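Local coordinates for PKS_KS domain-containing protein (Photorhabdus luminescens subsp. laumondii, PDB 6SMO) that probably acts as a beta-ketoacyl-[acyl-carrier-protein] synthase, condensing acyl units and carrying a polyketide chain during its elongation, at residues S164-F167 with S168-A171; I187-G190 with C191-L195; L198-A201 with M202-R206; N361-K364 with S365-H369. One frame throughout, in Å; residues are numbered along the deposited sequence.

Contact 1 of 4, residues S164-F167 with S168-A171; sequences SFDF and SSAA
D166 and S168 meet through the carboxylate of D166, just before a helix begins. D166 OD1 accepts from S168 OG at 3.3 Å. The hydroxyl comes in at the syn lone pair, on the side of the other carboxylate oxygen. S168 N is also bonded to D166 OD1, at 3.1 Å, but weakly, because its N-H...O angle is only 131°. With CG anti to the backbone N (chi1 180°), the carboxylate of D166 lies beside its own carbonyl carbon, near S168. A second bond closes the same turn from the backbone side. S169 OG donates to D166 O at 2.9 Å, from above the carbonyl plane rather than within it. So the side chain and the carbonyl of D166 each hold one serine. S169 OG has a further, weak bond to D163 O.

The next shell lies partly on a neighbouring subunit. S158 of that chain hydrogen-bonds to D166 OD1 through its OG and to S168 OG through its N. The carboxylate and the serine that it holds are therefore both fixed at the subunit interface. F167 turns away from the serines and packs on N186, T129 and A132. Its carbonyl oxygen is bound by Y96 OH.

S168 occupies the N-cap position of helix 169-178, although its hydroxyl makes no capping bond. The D166 OD1 to S168 N pair instead gives a weakly bonded Asx turn leading into the helix, where this thiolase-like ketosynthase meets a second, ketosynthase-like chain.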
ATOM      1  N   SER B 164      -4.936  -0.876 -17.110  1.00 52.44           N
ATOM      2  CA  SER B 164      -5.533  -0.001 -16.065  1.00 51.27           C
ATOM      3  C   SER B 164      -5.494  -0.693 -14.696  1.00 50.05           C
ATOM      4  O   SER B 164      -5.287   0.010 -13.688  1.00 49.08           O
ATOM      5  CB  SER B 164      -6.940   0.400 -16.430  1.00 51.62           C
ATOM      6  OG  SER B 164      -6.968   1.074 -17.680  1.00 52.13           O
ATOM      7  N   PHE B 165      -5.684  -2.016 -14.662  1.00 49.76           N
ATOM      8  CA  PHE B 165      -5.751  -2.836 -13.422  1.00 49.23           C
ATOM      9  C   PHE B 165      -4.341  -3.131 -12.892  1.00 48.60           C
ATOM     10  O   PHE B 165      -4.230  -3.565 -11.727  1.00 47.82           O
ATOM     11  CB  PHE B 165      -6.545  -4.120 -13.672  1.00 49.34           C
ATOM     12  CG  PHE B 165      -8.026  -3.904 -13.853  1.00 49.13           C
ATOM     13  CD1 PHE B 165      -8.548  -3.554 -15.090  1.00 49.48           C
ATOM     14  CD2 PHE B 165      -8.899  -4.037 -12.784  1.00 49.25           C
ATOM     15  CE1 PHE B 165      -9.910  -3.350 -15.254  1.00 49.79           C
ATOM     16  CE2 PHE B 165     -10.261  -3.834 -12.949  1.00 49.80           C
ATOM     17  CZ  PHE B 165     -10.764  -3.490 -14.183  1.00 49.96           C
ATOM     18  N   ASP B 166      -3.305  -2.909 -13.709  1.00 48.41           N
ATOM     19  CA  ASP B 166      -1.877  -3.052 -13.311  1.00 47.89           C
ATOM     20  C   ASP B 166      -1.518  -1.908 -12.355  1.00 46.37           C
ATOM     21  O   ASP B 166      -1.504  -0.745 -12.804  1.00 45.72           O
ATOM     22  CB  ASP B 166      -0.959  -3.088 -14.537  1.00 49.23           C
ATOM     23  CG  ASP B 166       0.522  -3.230 -14.221  1.00 49.97           C
ATOM     24  OD1 ASP B 166       0.854  -3.550 -13.063  1.00 50.59           O
ATOM     25  OD2 ASP B 166       1.337  -3.023 -15.144  1.00 51.37           O
ATOM     26  N   PHE B 167      -1.235  -2.239 -11.090  1.00 45.17           N
ATOM     27  CA  PHE B 167      -0.885  -1.282 -10.005  1.00 44.13           C
ATOM     28  C   PHE B 167       0.531  -0.734 -10.221  1.00 43.61           C
ATOM     29  O   PHE B 167       0.754   0.459  -9.935  1.00 42.95           O
ATOM     30  CB  PHE B 167      -1.006  -1.946  -8.630  1.00 43.89           C
ATOM     31  CG  PHE B 167      -2.044  -1.338  -7.718  1.00 43.85           C
ATOM     32  CD1 PHE B 167      -3.392  -1.616  -7.887  1.00 43.92           C
ATOM     33  CD2 PHE B 167      -1.669  -0.495  -6.683  1.00 43.46           C
ATOM     34  CE1 PHE B 167      -4.341  -1.058  -7.042  1.00 43.94           C
ATOM     35  CE2 PHE B 167      -2.619   0.062  -5.840  1.00 43.41           C
ATOM     36  CZ  PHE B 167      -3.953  -0.221  -6.021  1.00 43.64           C
ATOM     37  N   SER B 168       1.452  -1.576 -10.705  1.00 43.38           N
ATOM     38  CA  SER B 168       2.890  -1.247 -10.905  1.00 43.75           C
ATOM     39  C   SER B 168       3.163  -0.892 -12.373  1.00 43.99           C
ATOM     40  O   SER B 168       4.205  -1.331 -12.901  1.00 44.54           O
ATOM     41  CB  SER B 168       3.767  -2.380 -10.436  1.00 43.91           C
ATOM     42  OG  SER B 168       3.495  -3.569 -11.165  1.00 44.43           O
ATOM     43  N   SER B 169       2.271  -0.119 -13.003  1.00 43.86           N
ATOM     44  CA  SER B 169       2.442   0.431 -14.374  1.00 43.71           C
ATOM     45  C   SER B 169       3.557   1.481 -14.358  1.00 42.79           C
ATOM     46  O   SER B 169       4.408   1.456 -15.268  1.00 42.56           O
ATOM     47  CB  SER B 169       1.156   1.014 -14.902  1.00 44.38           C
ATOM     48  OG  SER B 169       0.173   0.004 -15.068  1.00 45.68           O
ATOM     49  N   ALA B 170       3.542   2.357 -13.347  1.00 42.12           N
ATOM     50  CA  ALA B 170       4.498   3.471 -13.151  1.00 41.17           C
ATOM     51  C   ALA B 170       5.911   2.921 -12.912  1.00 40.65           C
ATOM     52  O   ALA B 170       6.854   3.439 -13.540  1.00 41.38           O
ATOM     53  CB  ALA B 170       4.041   4.337 -12.002  1.00 41.05           C
ATOM     54  N   ALA B 171       6.043   1.912 -12.044  1.00 39.52           N
ATOM     55  CA  ALA B 171       7.332   1.315 -11.616  1.00 38.75           C
ATOM     56  C   ALA B 171       8.028   0.632 -12.802  1.00 38.49           C
ATOM     57  O   ALA B 171       9.234   0.877 -12.995  1.00 37.55           O
ATOM     58  CB  ALA B 171       7.103   0.344 -10.483  1.00 38.49           C
TER

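Contact 2 of 4, residues I187-G190 with C191-L195; sequences ISTG and CAAGL. With LKZ (3,5,7,9,11-pentakis(oxidanylidene)dodecanal), chain H.
A193 turns its methyl group back toward the preceding loop and lies among carbonyl oxygens. A193 CB is 3.4 Å from G190 O and 3.5 Å from I187 O. The CG2 branch of I187 approaches the same methyl more loosely, at 4.4 Å from A193 CB. T189 lies alongside the first turn of the helix. Its OG1 sits between the backbone N and the carbonyl carbon (chi1 42°), which puts the hydroxyl next to the backbone of A193. That hydroxyl bonds to D196 OD2, within helix 193-206.

C191 points the other way. Its SG stands beside the backbone N and anti to the carbonyl carbon, a rotation (chi1 -65°) that directs the sulfur to the ligand. There it is covalently bound to LKZ C11. The two groups of side chains thus diverge from one tight bend, with A193 facing the loop and C191 facing the ligand.

The bend is a type II' beta turn from T189 to A192. A192 N donates to T189 O at 3.2 Å, with an N-H...O angle of 155°. G190 takes the positive phi that the turn needs. S188, just before it, bonds through OG to S156 of a neighbouring subunit.

C191 N also reaches LKZ O23, a weak bond of 3.4 Å. O23 is the ketone two carbons beyond C11, not the oxygen on C11 itself. F428 N gives the ligand another hydrogen bond. The sulfur-carbon bond implies a thioester-type acyl-enzyme, consistent with C191 being the nucleophilic cysteine of ketosynthases.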
ATOM      1  N   ILE B 187       4.974  -0.338  -3.610  1.00 34.08           N
ATOM      2  CA  ILE B 187       4.406  -0.368  -2.236  1.00 33.88           C
ATOM      3  C   ILE B 187       3.086   0.398  -2.305  1.00 34.17           C
ATOM      4  O   ILE B 187       3.090   1.496  -2.836  1.00 34.41           O
ATOM      5  CB  ILE B 187       5.413   0.226  -1.235  1.00 33.54           C
ATOM      6  CG1 ILE B 187       6.659  -0.655  -1.139  1.00 33.36           C
ATOM      7  CG2 ILE B 187       4.774   0.436   0.121  1.00 33.62           C
ATOM      8  CD1 ILE B 187       7.753  -0.088  -0.290  1.00 33.21           C
ATOM      9  N   SER B 188       2.001  -0.185  -1.807  1.00 34.43           N
ATOM     10  CA  SER B 188       0.670   0.463  -1.897  1.00 34.97           C
ATOM     11  C   SER B 188       0.061   0.690  -0.512  1.00 35.75           C
ATOM     12  O   SER B 188      -1.151   0.564  -0.392  1.00 36.60           O
ATOM     13  CB  SER B 188      -0.246  -0.312  -2.787  1.00 34.99           C
ATOM     14  OG  SER B 188      -0.329  -1.656  -2.364  1.00 34.90           O
ATOM     15  N   THR B 189       0.890   0.972   0.489  1.00 36.34           N
ATOM     16  CA  THR B 189       0.421   1.191   1.882  1.00 36.60           C
ATOM     17  C   THR B 189      -0.339   2.512   2.042  1.00 37.17           C
ATOM     18  O   THR B 189       0.038   3.280   2.920  1.00 37.79           O
ATOM     19  CB  THR B 189       1.607   1.161   2.847  1.00 36.38           C
ATOM     20  OG1 THR B 189       2.656   1.892   2.218  1.00 36.10           O
ATOM     21  CG2 THR B 189       2.083  -0.240   3.144  1.00 36.15           C
ATOM     22  N   GLY B 190      -1.390   2.742   1.256  1.00 37.50           N
ATOM     23  CA  GLY B 190      -2.191   3.976   1.360  1.00 38.02           C
ATOM     24  C   GLY B 190      -1.387   5.252   1.178  1.00 38.53           C
ATOM     25  O   GLY B 190      -0.688   5.378   0.175  1.00 38.47           O
ATOM     26  N   CYS B 191      -1.535   6.166   2.141  1.00 39.51           N
ATOM     27  CA  CYS B 191      -0.917   7.486   2.180  1.00 40.09           C
ATOM     28  C   CYS B 191       0.423   7.482   2.871  1.00 38.77           C
ATOM     29  O   CYS B 191       0.975   8.544   3.100  1.00 38.20           O
ATOM     30  CB  CYS B 191      -1.901   8.397   2.892  1.00 42.77           C
ATOM     31  SG  CYS B 191      -3.325   8.463   1.787  1.00 45.89           S
ATOM     32  N   ALA B 192       0.926   6.302   3.232  1.00 37.08           N
ATOM     33  CA  ALA B 192       2.294   6.214   3.794  1.00 36.24           C
ATOM     34  C   ALA B 192       3.246   5.565   2.779  1.00 35.57           C
ATOM     35  O   ALA B 192       4.444   5.566   3.027  1.00 35.83           O
ATOM     36  CB  ALA B 192       2.274   5.486   5.111  1.00 36.20           C
ATOM     37  N   ALA B 193       2.703   5.095   1.654  1.00 34.64           N
ATOM     38  CA  ALA B 193       3.387   4.395   0.540  1.00 33.79           C
ATOM     39  C   ALA B 193       4.578   5.216   0.027  1.00 33.21           C
ATOM     40  O   ALA B 193       5.624   4.605  -0.262  1.00 33.00           O
ATOM     41  CB  ALA B 193       2.393   4.118  -0.561  1.00 33.69           C
ATOM     42  N   GLY B 194       4.417   6.538  -0.084  1.00 32.89           N
ATOM     43  CA  GLY B 194       5.462   7.467  -0.558  1.00 32.53           C
ATOM     44  C   GLY B 194       6.758   7.320   0.223  1.00 32.23           C
ATOM     45  O   GLY B 194       7.799   7.076  -0.417  1.00 31.80           O
ATOM     46  N   LEU B 195       6.698   7.455   1.553  1.00 32.33           N
ATOM     47  CA  LEU B 195       7.875   7.346   2.462  1.00 32.40           C
ATOM     48  C   LEU B 195       8.351   5.891   2.531  1.00 32.27           C
ATOM     49  O   LEU B 195       9.565   5.684   2.713  1.00 32.51           O
ATOM     50  CB  LEU B 195       7.514   7.851   3.864  1.00 32.73           C
ATOM     51  CG  LEU B 195       7.259   9.351   4.015  1.00 32.82           C
ATOM     52  CD1 LEU B 195       7.368   9.754   5.477  1.00 32.97           C
ATOM     53  CD2 LEU B 195       8.218  10.184   3.175  1.00 32.99           C
TER
HETATM   54  C4  LKZ H 501     -10.740   4.995  -2.352  1.00 56.67           C
HETATM   55  C5  LKZ H 501      -9.707   4.004  -1.880  1.00 55.90           C
HETATM   56  C6  LKZ H 501      -8.236   4.415  -1.995  1.00 54.13           C
HETATM   57  C7  LKZ H 501      -7.683   4.638  -0.604  1.00 53.98           C
HETATM   58  C8  LKZ H 501      -6.199   4.974  -0.419  1.00 53.57           C
HETATM   59  C10 LKZ H 501      -5.107   8.213   3.537  1.00 50.39           C
HETATM   60  C22 LKZ H 501     -11.169   4.589  -3.748  1.00 57.45           C
HETATM   61  C11 LKZ H 501      -4.474   9.092   2.489  1.00 49.00           C
HETATM   62  O19 LKZ H 501      -4.931  10.179   2.184  1.00 50.76           O
HETATM   63  C3  LKZ H 501      -5.160   6.849   2.875  1.00 51.25           C
HETATM   64  O23 LKZ H 501      -4.679   5.875   3.428  1.00 51.50           O
HETATM   65  C2  LKZ H 501      -5.712   6.782   1.444  1.00 52.69           C
HETATM   66  C9  LKZ H 501      -6.003   5.332   1.057  1.00 53.28           C
HETATM   67  O20 LKZ H 501      -6.166   4.477   1.905  1.00 54.56           O
HETATM   68  O21 LKZ H 501      -8.430   4.601   0.350  1.00 53.48           O
HETATM   69  O22 LKZ H 501     -10.055   2.915  -1.453  1.00 56.92           O
HETATM   70  O24 LKZ H 501     -12.164   3.911  -3.955  1.00 58.84           O
HETATM   71  C23 LKZ H 501     -10.286   5.081  -4.879  1.00 57.56           C

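Contact 3 of 4, residues L198-A201 with M202-R206; sequences LGIA and MEHIR
The imidazole of H204 stands beside I200, both side chains pointing the same way. H204 CE1 is 3.9 Å from I200 CG1. A201 CA lies at the edge of the ring, near its plane. Outside the helix, Y168 of a neighbouring subunit meets the ring with its plane at about 90° and bonds through its OH to H204 NE2. The second flat group is the guanidinium of R206. M202 CE rests 3.2 Å above one of its faces, offset toward the rim. The M202 chain is bent at its last torsion (chi3 72°), which brings the methyl over that group.

The backbone beneath is regular helix. M202 N donates to L198 O at 2.9 Å, and E203 N to G199 O at 3.1 Å. H204 N donates to I200 O at 3.1 Å, whereas the bond from I205 N to A201 O is weak. E203 CG lies beside the carbonyl that its own N binds, 3.4 Å from G199 O.

A201, H204 and I205 pack on M213 of strand 212-219, and L198, A201 and I205 on L269 of strand 263-271. The polar ends have partners beyond the helix: H204 bonds to that second subunit, and R206 NH1 forms a salt bridge with D318.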
ATOM      1  N   LEU B 198      10.580   5.280  -0.363  1.00 31.85           N
ATOM      2  CA  LEU B 198      11.872   5.927  -0.004  1.00 32.04           C
ATOM      3  C   LEU B 198      12.598   5.065   1.038  1.00 32.31           C
ATOM      4  O   LEU B 198      13.837   4.960   0.954  1.00 32.39           O
ATOM      5  CB  LEU B 198      11.606   7.338   0.532  1.00 32.00           C
ATOM      6  CG  LEU B 198      11.094   8.350  -0.492  1.00 32.10           C
ATOM      7  CD1 LEU B 198      10.510   9.573   0.198  1.00 32.20           C
ATOM      8  CD2 LEU B 198      12.200   8.762  -1.452  1.00 32.37           C
ATOM      9  N   GLY B 199      11.844   4.475   1.973  1.00 32.14           N
ATOM     10  CA  GLY B 199      12.358   3.603   3.047  1.00 32.76           C
ATOM     11  C   GLY B 199      13.027   2.350   2.505  1.00 33.33           C
ATOM     12  O   GLY B 199      14.165   2.065   2.927  1.00 33.85           O
ATOM     13  N   ILE B 200      12.351   1.622   1.610  1.00 33.61           N
ATOM     14  CA  ILE B 200      12.863   0.356   1.003  1.00 33.87           C
ATOM     15  C   ILE B 200      14.014   0.693   0.043  1.00 33.92           C
ATOM     16  O   ILE B 200      14.952  -0.121  -0.051  1.00 33.32           O
ATOM     17  CB  ILE B 200      11.735  -0.448   0.319  1.00 34.34           C
ATOM     18  CG1 ILE B 200      12.120  -1.922   0.150  1.00 34.85           C
ATOM     19  CG2 ILE B 200      11.317   0.177  -1.005  1.00 34.25           C
ATOM     20  CD1 ILE B 200      10.942  -2.847  -0.045  1.00 35.14           C
ATOM     21  N   ALA B 201      13.938   1.846  -0.633  1.00 34.06           N
ATOM     22  CA  ALA B 201      14.987   2.384  -1.533  1.00 34.56           C
ATOM     23  C   ALA B 201      16.256   2.692  -0.727  1.00 35.17           C
ATOM     24  O   ALA B 201      17.358   2.388  -1.223  1.00 34.96           O
ATOM     25  CB  ALA B 201      14.479   3.615  -2.244  1.00 34.23           C
ATOM     26  N   MET B 202      16.095   3.276   0.467  1.00 36.11           N
ATOM     27  CA  MET B 202      17.199   3.594   1.415  1.00 37.50           C
ATOM     28  C   MET B 202      17.881   2.294   1.861  1.00 37.75           C
ATOM     29  O   MET B 202      19.127   2.275   1.926  1.00 37.99           O
ATOM     30  CB  MET B 202      16.665   4.338   2.645  1.00 38.55           C
ATOM     31  CG  MET B 202      17.751   4.872   3.563  1.00 39.86           C
ATOM     32  SD  MET B 202      17.154   5.175   5.246  1.00 41.54           S
ATOM     33  CE  MET B 202      16.972   3.492   5.838  1.00 41.35           C
ATOM     34  N   GLU B 203      17.091   1.255   2.157  1.00 37.46           N
ATOM     35  CA  GLU B 203      17.575  -0.068   2.640  1.00 37.99           C
ATOM     36  C   GLU B 203      18.415  -0.744   1.547  1.00 37.88           C
ATOM     37  O   GLU B 203      19.486  -1.286   1.887  1.00 37.82           O
ATOM     38  CB  GLU B 203      16.398  -0.945   3.072  1.00 38.71           C
ATOM     39  CG  GLU B 203      15.785  -0.517   4.394  1.00 39.25           C
ATOM     40  CD  GLU B 203      14.437  -1.142   4.712  1.00 40.14           C
ATOM     41  OE1 GLU B 203      13.699  -0.562   5.535  1.00 41.07           O
ATOM     42  OE2 GLU B 203      14.127  -2.205   4.137  1.00 41.13           O
ATOM     43  N   HIS B 204      17.952  -0.706   0.292  1.00 37.22           N
ATOM     44  CA  HIS B 204      18.654  -1.278  -0.891  1.00 37.23           C
ATOM     45  C   HIS B 204      20.060  -0.679  -1.006  1.00 37.31           C
ATOM     46  O   HIS B 204      21.016  -1.458  -1.199  1.00 38.27           O
ATOM     47  CB  HIS B 204      17.847  -1.057  -2.180  1.00 36.69           C
ATOM     48  CG  HIS B 204      16.768  -2.063  -2.399  1.00 36.76           C
ATOM     49  ND1 HIS B 204      15.434  -1.712  -2.475  1.00 36.80           N
ATOM     50  CD2 HIS B 204      16.817  -3.403  -2.559  1.00 36.82           C
ATOM     51  CE1 HIS B 204      14.709  -2.795  -2.671  1.00 36.79           C
ATOM     52  NE2 HIS B 204      15.534  -3.844  -2.728  1.00 36.73           N
ATOM     53  N   ILE B 205      20.178   0.647  -0.883  1.00 36.98           N
ATOM     54  CA  ILE B 205      21.460   1.398  -1.043  1.00 37.24           C
ATOM     55  C   ILE B 205      22.348   1.134   0.179  1.00 37.61           C
ATOM     56  O   ILE B 205      23.543   0.837  -0.019  1.00 37.22           O
ATOM     57  CB  ILE B 205      21.206   2.906  -1.260  1.00 36.89           C
ATOM     58  CG1 ILE B 205      20.370   3.170  -2.516  1.00 36.39           C
ATOM     59  CG2 ILE B 205      22.520   3.677  -1.297  1.00 37.15           C
ATOM     60  CD1 ILE B 205      19.728   4.538  -2.552  1.00 35.90           C
ATOM     61  N   ARG B 206      21.779   1.237   1.385  1.00 38.08           N
ATOM     62  CA  ARG B 206      22.521   1.169   2.674  1.00 38.56           C
ATOM     63  C   ARG B 206      23.155  -0.216   2.853  1.00 39.00           C
ATOM     64  O   ARG B 206      24.326  -0.266   3.274  1.00 38.68           O
ATOM     65  CB  ARG B 206      21.604   1.496   3.858  1.00 38.75           C
ATOM     66  CG  ARG B 206      22.298   1.403   5.210  1.00 39.42           C
ATOM     67  CD  ARG B 206      21.748   2.372   6.240  1.00 39.38           C
ATOM     68  NE  ARG B 206      20.537   1.882   6.880  1.00 39.37           N
ATOM     69  CZ  ARG B 206      19.761   2.596   7.691  1.00 39.36           C
ATOM     70  NH1 ARG B 206      18.682   2.042   8.217  1.00 39.85           N
ATOM     71  NH2 ARG B 206      20.051   3.856   7.968  1.00 39.37           N
TER

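Contact 4 of 4, residues N361-K364 with S365-H369; sequences NSLK and SMTGH. With LKZ (3,5,7,9,11-pentakis(oxidanylidene)dodecanal), chain H.
L363 O is gripped by three donors from the next turn. T367 N approaches in the carbonyl plane at 3.0 Å, with a nearly straight N-H...O angle of 169°. T367 OG1 donates to L363 O at 2.7 Å, from well above that plane. M366 N is the third donor, also out of plane. The threonine hydroxyl reaches back because it sits between its own N and carbonyl carbon (chi1 50°), while T367 CG2 packs 3.8 Å from L363 CD2.

Two further bonds brace the turn. S365 OG donates to S362 O at 3.0 Å, and G368 N donates to K364 O at the same length. S362 OG caps the start with a weak bond from K364 N, and also bonds to G333 O.

K364 and H369 run side by side. K364 CE lies over one face of the imidazole, a CH-pi contact 3.4 Å from the ring centroid. The lysine is extended until its last torsion (chi4 69°), which turns NZ aside to the carbonyl of H332 and a salt bridge with E378. F258 meets the ring edge-to-face. H369 NE2 is 2.9 Å from LKZ O19, the oxygen on the carbon bound to C191. A histidine here, with H332 close by and the acylated C191 nearby, is consistent with the Cys-His-His active site of ketosynthases.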
ATOM      1  N   ASN B 361       5.557  22.604   9.461  1.00 34.83           N
ATOM      2  CA  ASN B 361       4.702  23.057   8.327  1.00 34.58           C
ATOM      3  C   ASN B 361       4.007  21.866   7.660  1.00 34.45           C
ATOM      4  O   ASN B 361       4.414  20.711   7.901  1.00 34.78           O
ATOM      5  CB  ASN B 361       5.487  23.878   7.300  1.00 34.22           C
ATOM      6  CG  ASN B 361       6.680  23.153   6.713  1.00 33.92           C
ATOM      7  OD1 ASN B 361       6.905  21.977   6.993  1.00 33.49           O
ATOM      8  ND2 ASN B 361       7.452  23.848   5.894  1.00 33.79           N
ATOM      9  N   SER B 362       2.981  22.170   6.858  1.00 34.12           N
ATOM     10  CA  SER B 362       2.233  21.228   5.987  1.00 33.65           C
ATOM     11  C   SER B 362       2.118  21.835   4.584  1.00 33.65           C
ATOM     12  O   SER B 362       1.618  22.972   4.479  1.00 34.01           O
ATOM     13  CB  SER B 362       0.875  20.925   6.563  1.00 33.70           C
ATOM     14  OG  SER B 362       0.133  20.079   5.697  1.00 33.33           O
ATOM     15  N   LEU B 363       2.566  21.108   3.556  1.00 33.41           N
ATOM     16  CA  LEU B 363       2.510  21.551   2.137  1.00 33.50           C
ATOM     17  C   LEU B 363       1.075  21.415   1.611  1.00 33.29           C
ATOM     18  O   LEU B 363       0.753  22.082   0.609  1.00 33.18           O
ATOM     19  CB  LEU B 363       3.480  20.714   1.298  1.00 33.64           C
ATOM     20  CG  LEU B 363       3.854  21.310  -0.059  1.00 34.12           C
ATOM     21  CD1 LEU B 363       4.846  22.450   0.105  1.00 34.64           C
ATOM     22  CD2 LEU B 363       4.417  20.245  -0.986  1.00 34.20           C
ATOM     23  N   LYS B 364       0.249  20.593   2.270  1.00 33.27           N
ATOM     24  CA  LYS B 364      -1.147  20.279   1.855  1.00 33.52           C
ATOM     25  C   LYS B 364      -2.042  21.522   1.963  1.00 34.03           C
ATOM     26  O   LYS B 364      -3.171  21.466   1.440  1.00 34.48           O
ATOM     27  CB  LYS B 364      -1.712  19.131   2.697  1.00 33.25           C
ATOM     28  CG  LYS B 364      -1.041  17.780   2.490  1.00 32.99           C
ATOM     29  CD  LYS B 364      -1.692  16.663   3.279  1.00 32.87           C
ATOM     30  CE  LYS B 364      -1.032  15.313   3.088  1.00 32.80           C
ATOM     31  NZ  LYS B 364       0.313  15.256   3.706  1.00 32.62           N
ATOM     32  N   SER B 365      -1.572  22.595   2.612  1.00 34.36           N
ATOM     33  CA  SER B 365      -2.265  23.909   2.689  1.00 34.35           C
ATOM     34  C   SER B 365      -2.272  24.589   1.312  1.00 34.42           C
ATOM     35  O   SER B 365      -3.210  25.367   1.049  1.00 34.82           O
ATOM     36  CB  SER B 365      -1.637  24.800   3.732  1.00 34.84           C
ATOM     37  OG  SER B 365      -0.272  25.050   3.437  1.00 35.11           O
ATOM     38  N   MET B 366      -1.257  24.315   0.484  1.00 33.49           N
ATOM     39  CA  MET B 366      -1.101  24.874  -0.887  1.00 33.19           C
ATOM     40  C   MET B 366      -1.458  23.813  -1.937  1.00 32.83           C
ATOM     41  O   MET B 366      -2.189  24.152  -2.888  1.00 32.66           O
ATOM     42  CB  MET B 366       0.340  25.343  -1.118  1.00 33.02           C
ATOM     43  CG  MET B 366       0.792  26.399  -0.130  1.00 33.07           C
ATOM     44  SD  MET B 366       2.444  27.039  -0.493  1.00 33.22           S
ATOM     45  CE  MET B 366       3.414  26.189   0.749  1.00 33.14           C
ATOM     46  N   THR B 367      -0.955  22.583  -1.771  1.00 32.46           N
ATOM     47  CA  THR B 367      -1.036  21.482  -2.770  1.00 32.54           C
ATOM     48  C   THR B 367      -2.347  20.696  -2.631  1.00 32.45           C
ATOM     49  O   THR B 367      -2.807  20.152  -3.654  1.00 32.49           O
ATOM     50  CB  THR B 367       0.147  20.515  -2.634  1.00 32.40           C
ATOM     51  OG1 THR B 367       0.265  20.142  -1.260  1.00 32.24           O
ATOM     52  CG2 THR B 367       1.453  21.106  -3.120  1.00 32.42           C
ATOM     53  N   GLY B 368      -2.913  20.625  -1.422  1.00 32.34           N
ATOM     54  CA  GLY B 368      -3.985  19.670  -1.079  1.00 32.11           C
ATOM     55  C   GLY B 368      -3.395  18.299  -0.804  1.00 32.07           C
ATOM     56  O   GLY B 368      -2.160  18.217  -0.649  1.00 31.83           O
ATOM     57  N   HIS B 369      -4.245  17.271  -0.763  1.00 32.05           N
ATOM     58  CA  HIS B 369      -3.822  15.894  -0.403  1.00 31.85           C
ATOM     59  C   HIS B 369      -3.821  14.971  -1.625  1.00 31.85           C
ATOM     60  O   HIS B 369      -4.891  14.663  -2.133  1.00 32.00           O
ATOM     61  CB  HIS B 369      -4.698  15.376   0.747  1.00 31.57           C
ATOM     62  CG  HIS B 369      -4.104  14.238   1.509  1.00 31.17           C
ATOM     63  ND1 HIS B 369      -2.979  13.586   1.095  1.00 30.75           N
ATOM     64  CD2 HIS B 369      -4.496  13.618   2.635  1.00 30.96           C
ATOM     65  CE1 HIS B 369      -2.694  12.623   1.935  1.00 30.68           C
ATOM     66  NE2 HIS B 369      -3.602  12.629   2.885  1.00 30.84           N
TER
HETATM   67  C4  LKZ H 501     -10.740   4.995  -2.352  1.00 56.67           C
HETATM   68  C5  LKZ H 501      -9.707   4.004  -1.880  1.00 55.90           C
HETATM   69  C6  LKZ H 501      -8.236   4.415  -1.995  1.00 54.13           C
HETATM   70  C7  LKZ H 501      -7.683   4.638  -0.604  1.00 53.98           C
HETATM   71  C8  LKZ H 501      -6.199   4.974  -0.419  1.00 53.57           C
HETATM   72  C10 LKZ H 501      -5.107   8.213   3.537  1.00 50.39           C
HETATM   73  C22 LKZ H 501     -11.169   4.589  -3.748  1.00 57.45           C
HETATM   74  C11 LKZ H 501      -4.474   9.092   2.489  1.00 49.00           C
HETATM   75  O19 LKZ H 501      -4.931  10.179   2.184  1.00 50.76           O
HETATM   76  C3  LKZ H 501      -5.160   6.849   2.875  1.00 51.25           C
HETATM   77  O23 LKZ H 501      -4.679   5.875   3.428  1.00 51.50           O
HETATM   78  C2  LKZ H 501      -5.712   6.782   1.444  1.00 52.69           C
HETATM   79  C9  LKZ H 501      -6.003   5.332   1.057  1.00 53.28           C
HETATM   80  O20 LKZ H 501      -6.166   4.477   1.905  1.00 54.56           O
HETATM   81  O21 LKZ H 501      -8.430   4.601   0.350  1.00 53.48           O
HETATM   82  O22 LKZ H 501     -10.055   2.915  -1.453  1.00 56.92           O
HETATM   83  O24 LKZ H 501     -12.164   3.911  -3.955  1.00 58.84           O
HETATM   84  C23 LKZ H 501     -10.286   5.081  -4.879  1.00 57.56           C

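The four contacts follow one another along the chain, and none nests within or crosses another. Contact 1 turns the loop after helix 134-144 into helix 169-178. Contact 2 closes the bend between strand 184-185 and helix 193-206, and contact 3 lies further along that same helix. Contact 4 comes much later, where edge strand 360-361 leads into the short helix 364-367. Contact 1 touches contact 2 through F167 and S188, and I187 of contact 2 packs on I200 of contact 3. Contacts 2 and 4 meet at C191 and H369 and both touch the ligand, so the site lies between the N-terminal and C-terminal family regions. Contacts 1, 2 and 3 also face a neighbouring subunit.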